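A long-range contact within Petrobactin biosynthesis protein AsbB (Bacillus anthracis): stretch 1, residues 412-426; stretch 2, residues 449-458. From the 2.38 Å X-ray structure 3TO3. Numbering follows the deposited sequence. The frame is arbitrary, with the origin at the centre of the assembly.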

# COMPACT_ATOMS: atom_id res chain seq x y z
N ASN B 412 -25.81 11.58 -41.04
CA ASN B 412 -25.81 13.02 -40.76
C ASN B 412 -25.21 13.37 -39.43
O ASN B 412 -24.53 14.39 -39.31
N TRP B 413 -25.49 12.55 -38.42
CA TRP B 413 -25.00 12.84 -37.08
C TRP B 413 -23.48 12.67 -37.06
O TRP B 413 -22.77 13.49 -36.52
N LEU B 414 -22.99 11.60 -37.67
CA LEU B 414 -21.56 11.33 -37.69
C LEU B 414 -20.79 12.40 -38.47
O LEU B 414 -19.73 12.84 -38.05
N ARG B 415 -21.32 12.86 -39.60
CA ARG B 415 -20.69 13.96 -40.30
C ARG B 415 -20.63 15.25 -39.46
O ARG B 415 -19.57 15.87 -39.36
N LEU B 416 -21.75 15.66 -38.88
CA LEU B 416 -21.69 16.82 -37.98
C LEU B 416 -20.68 16.63 -36.88
O LEU B 416 -20.01 17.59 -36.52
N LEU B 417 -20.59 15.41 -36.34
CA LEU B 417 -19.71 15.17 -35.21
C LEU B 417 -18.27 15.40 -35.64
O LEU B 417 -17.53 16.12 -34.99
N ILE B 418 -17.89 14.76 -36.74
CA ILE B 418 -16.56 14.89 -37.29
C ILE B 418 -16.27 16.38 -37.59
O ILE B 418 -15.19 16.89 -37.24
N GLN B 419 -17.23 17.07 -38.22
CA GLN B 419 -17.02 18.46 -38.65
C GLN B 419 -16.82 19.42 -37.49
O GLN B 419 -16.04 20.35 -37.61
N LYS B 420 -17.55 19.21 -36.40
CA LYS B 420 -17.46 20.06 -35.22
C LYS B 420 -16.50 19.61 -34.13
O LYS B 420 -16.19 20.39 -33.23
N ALA B 421 -16.00 18.39 -34.20
CA ALA B 421 -15.24 17.82 -33.10
C ALA B 421 -13.86 17.40 -33.52
O ALA B 421 -12.88 17.71 -32.85
N ILE B 422 -13.80 16.52 -34.50
CA ILE B 422 -12.54 15.93 -34.90
C ILE B 422 -11.70 16.89 -35.76
O ILE B 422 -10.48 16.98 -35.62
N ILE B 423 -12.36 17.60 -36.67
CA ILE B 423 -11.64 18.49 -37.57
C ILE B 423 -10.80 19.57 -36.86
O ILE B 423 -9.66 19.81 -37.26
N PRO B 424 -11.34 20.22 -35.81
CA PRO B 424 -10.58 21.31 -35.20
C PRO B 424 -9.34 20.80 -34.48
O PRO B 424 -8.35 21.51 -34.45
N VAL B 425 -9.40 19.61 -33.91
CA VAL B 425 -8.21 19.04 -33.32
C VAL B 425 -7.14 18.84 -34.39
O VAL B 425 -5.98 19.18 -34.18
N ILE B 426 -7.54 18.30 -35.55
CA ILE B 426 -6.58 18.02 -36.63
C ILE B 426 -6.08 19.35 -37.22
O ILE B 426 -4.90 19.50 -37.54
N GLU B 449 -29.84 19.59 -28.08
CA GLU B 449 -30.71 18.43 -28.20
C GLU B 449 -30.08 17.34 -29.09
O GLU B 449 -30.76 16.77 -29.96
N GLY B 450 -28.79 17.07 -28.87
CA GLY B 450 -28.10 15.99 -29.56
C GLY B 450 -27.49 16.33 -30.91
O GLY B 450 -26.78 15.52 -31.50
N LEU B 451 -27.80 17.52 -31.43
CA LEU B 451 -27.18 18.03 -32.64
C LEU B 451 -25.80 18.58 -32.28
O LEU B 451 -25.71 19.47 -31.43
N PRO B 452 -24.73 18.05 -32.90
CA PRO B 452 -23.39 18.50 -32.49
C PRO B 452 -23.14 19.94 -32.90
O PRO B 452 -23.34 20.30 -34.06
N VAL B 453 -22.68 20.75 -31.95
CA VAL B 453 -22.44 22.18 -32.14
C VAL B 453 -20.95 22.52 -32.22
O VAL B 453 -20.50 23.13 -33.19
N ARG B 454 -20.22 22.21 -31.15
CA ARG B 454 -18.83 22.60 -31.01
C ARG B 454 -18.14 21.70 -29.98
O ARG B 454 -18.80 20.93 -29.27
N ILE B 455 -16.80 21.75 -29.94
CA ILE B 455 -16.00 20.94 -29.03
C ILE B 455 -15.30 21.76 -27.91
O ILE B 455 -14.88 22.91 -28.12
N ALA B 456 -15.20 21.18 -26.73
CA ALA B 456 -14.49 21.84 -25.63
C ALA B 456 -13.38 20.92 -25.22
O ALA B 456 -13.59 19.72 -25.15
N LEU B 457 -12.19 21.46 -24.98
CA LEU B 457 -11.02 20.64 -24.71
C LEU B 457 -10.48 20.98 -23.34
O LEU B 457 -10.61 22.12 -22.88
N LYS B 458 -9.92 19.99 -22.67
CA LYS B 458 -9.38 20.20 -21.34
C LYS B 458 -8.16 19.31 -21.12
O LYS B 458 -7.84 18.50 -22.00

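The helix of stretch 1 lies along the strand 451-457 with their N-to-C directions 30° apart and their axes 6.6 Å apart at closest approach, so the register advances along both elements: Trp413 near Leu451, Leu417 near Pro452, Lys420 near Arg454, Ala421 near Ile455. The contact is mostly apolar, and its rule is simple: Pro452, Ile455 and Leu457 point toward the helix, while Leu451, Val453 and Arg454 start away from it.

Pro452 is the centrepiece, with the largest covered area of any residue here. Its C-gamma exo ring sits over one face of the Trp413 indole in a CH-pi contact, Pro452 CG lying 4.1 Å from the centroid of the five-membered ring of Trp413 and 23° off the ring normal. Trp413 leaves the helix sideways, but its t rotamer, with chi2 near 88°, brings the indole up to the strand. The same proline also packs on the next helical turn: Leu416 CB is 3.9 Å from Pro452 CD, and Leu417 CB, on a t/p side chain, is 4.4 Å from Pro452 CG.

Apolar pairs extend the packing along both elements. Leu416, pointing toward the strand with chi1 m and chi2 between wells at 149°, places its CD1 3.6 Å from CD1 of Leu451. Leu451 starts away, but its t/p side chain brings its end back. Farther along, Ala421 CB, pointing sideways, is met by CD1 of Ile455 (t/p) at 4.0 Å, where the CA atoms of Ala421 and Ile455 are 5.2 Å apart. Leu457 (m/t) closes the series, its CD2 lying 4.3 Å from CG2 of Val425, whose chi1 is t.

The direct hydrogen bond between the stretches comes from the same indole that holds the proline. Trp413 NE1 donates to Gly450 O at 2.8 Å, with the carbonyl at the ring edge near its plane, so one side chain serves a polar partner by its edge and an apolar one by its face. Gly450 adopts a backbone conformation, phi 86° and psi -9°, in which a CB would be jammed against the preceding carbonyl, a local demand for glycine.

The second polar link is through water. Lys420 O and Ile455 N are 3.6 Å apart; water 1 bridges them, donating to Lys420 O at 3.1 Å and accepting from Ile455 N at 2.7 Å. The Lys420 side chain (m/p/t/t) sets out toward the strand, covering it with its aliphatic part, while its end leads away.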

# COMPACT_ATOMS: atom_id res chain seq x y z
CB ASN B 412 -27.21 13.63 -40.83
CG ASN B 412 -27.83 13.48 -42.18
OD1 ASN B 412 -27.12 13.35 -43.18
ND2 ASN B 412 -29.16 13.49 -42.23
CB TRP B 413 -25.67 11.93 -36.05
CG TRP B 413 -25.37 12.30 -34.63
CD1 TRP B 413 -26.04 13.20 -33.85
CD2 TRP B 413 -24.29 11.80 -33.83
NE1 TRP B 413 -25.47 13.28 -32.61
CE2 TRP B 413 -24.39 12.43 -32.57
CE3 TRP B 413 -23.26 10.87 -34.05
CZ2 TRP B 413 -23.49 12.17 -31.53
CZ3 TRP B 413 -22.38 10.61 -33.04
CH2 TRP B 413 -22.50 11.26 -31.78
CB LEU B 414 -21.29 9.93 -38.25
CG LEU B 414 -19.85 9.46 -38.40
CD1 LEU B 414 -19.11 9.45 -37.05
CD2 LEU B 414 -19.83 8.10 -39.06
CB ARG B 415 -21.40 14.26 -41.60
CG ARG B 415 -21.30 13.13 -42.58
CD ARG B 415 -21.83 13.58 -43.93
NE ARG B 415 -21.63 12.54 -44.92
CZ ARG B 415 -20.50 12.39 -45.61
NH1 ARG B 415 -19.49 13.23 -45.42
NH2 ARG B 415 -20.39 11.41 -46.49
CB LEU B 416 -23.03 17.13 -37.36
CG LEU B 416 -23.93 17.79 -38.38
CD1 LEU B 416 -25.41 17.42 -38.12
CD2 LEU B 416 -23.65 19.29 -38.37
CB LEU B 417 -19.88 13.74 -34.65
CG LEU B 417 -18.93 13.46 -33.47
CD1 LEU B 417 -19.30 14.25 -32.17
CD2 LEU B 417 -18.82 11.96 -33.20
CB ILE B 418 -16.43 14.08 -38.59
CG1 ILE B 418 -16.75 12.59 -38.35
CG2 ILE B 418 -15.07 14.22 -39.18
CD1 ILE B 418 -15.97 11.99 -37.26
CB GLN B 419 -18.14 18.99 -39.54
CG GLN B 419 -18.26 18.30 -40.88
CD GLN B 419 -19.15 19.05 -41.85
OE1 GLN B 419 -19.89 19.97 -41.47
NE2 GLN B 419 -19.07 18.68 -43.12
CB LYS B 420 -18.85 20.21 -34.61
CG LYS B 420 -19.68 21.33 -35.19
CD LYS B 420 -19.99 21.16 -36.66
CE LYS B 420 -20.57 22.46 -37.26
NZ LYS B 420 -20.39 22.51 -38.74
CB ALA B 421 -15.95 16.66 -32.44
CB ILE B 422 -12.77 14.58 -35.62
CG1 ILE B 422 -12.98 13.48 -34.58
CG2 ILE B 422 -11.57 14.21 -36.52
CD1 ILE B 422 -14.38 13.41 -34.02
CB ILE B 423 -12.59 19.08 -38.62
CG1 ILE B 423 -13.22 17.94 -39.43
CG2 ILE B 423 -11.88 20.11 -39.54
CD1 ILE B 423 -12.22 17.04 -40.11
CB PRO B 424 -11.55 21.94 -34.20
CG PRO B 424 -12.91 21.48 -34.67
CD PRO B 424 -12.68 20.10 -35.21
CB VAL B 425 -8.49 17.68 -32.64
CG1 VAL B 425 -7.20 17.13 -32.08
CG2 VAL B 425 -9.55 17.81 -31.53
CB ILE B 426 -7.22 17.12 -37.74
CG1 ILE B 426 -7.56 15.76 -37.15
CG2 ILE B 426 -6.28 16.93 -38.91
CD1 ILE B 426 -8.30 14.82 -38.09
CB GLU B 449 -32.10 18.84 -28.72
CG GLU B 449 -32.89 19.75 -27.79
CD GLU B 449 -34.29 20.05 -28.35
OE1 GLU B 449 -34.40 20.45 -29.54
OE2 GLU B 449 -35.29 19.87 -27.61
CB LEU B 451 -28.00 19.17 -33.21
CG LEU B 451 -27.42 19.75 -34.50
CD1 LEU B 451 -27.65 18.73 -35.60
CD2 LEU B 451 -28.01 21.11 -34.87
CB PRO B 452 -22.46 17.53 -33.23
CG PRO B 452 -23.34 16.27 -33.47
CD PRO B 452 -24.68 16.87 -33.79
CB VAL B 453 -23.17 23.04 -31.08
CG1 VAL B 453 -22.90 24.52 -31.30
CG2 VAL B 453 -24.68 22.78 -31.15
CB ARG B 454 -18.74 24.10 -30.64
CG ARG B 454 -19.34 24.43 -29.27
CD ARG B 454 -19.95 25.80 -29.25
NE ARG B 454 -18.98 26.85 -28.96
CZ ARG B 454 -19.13 27.76 -28.01
NH1 ARG B 454 -20.21 27.76 -27.23
NH2 ARG B 454 -18.19 28.68 -27.83
CB ILE B 455 -14.95 20.13 -29.81
CG1 ILE B 455 -14.57 18.89 -29.02
CG2 ILE B 455 -13.74 20.97 -30.16
CD1 ILE B 455 -15.79 18.03 -28.70
CB ALA B 456 -15.41 22.10 -24.47
CB LEU B 457 -9.95 20.84 -25.78
CG LEU B 457 -10.45 20.62 -27.20
CD1 LEU B 457 -9.66 21.44 -28.18
CD2 LEU B 457 -10.39 19.14 -27.55
CB LYS B 458 -10.43 19.95 -20.26
CG LYS B 458 -11.12 18.56 -20.30
CD LYS B 458 -12.12 18.47 -19.13
CE LYS B 458 -12.72 17.06 -18.93
NZ LYS B 458 -11.69 16.06 -18.46
O HOH W 1 -15.73 23.16 -32.01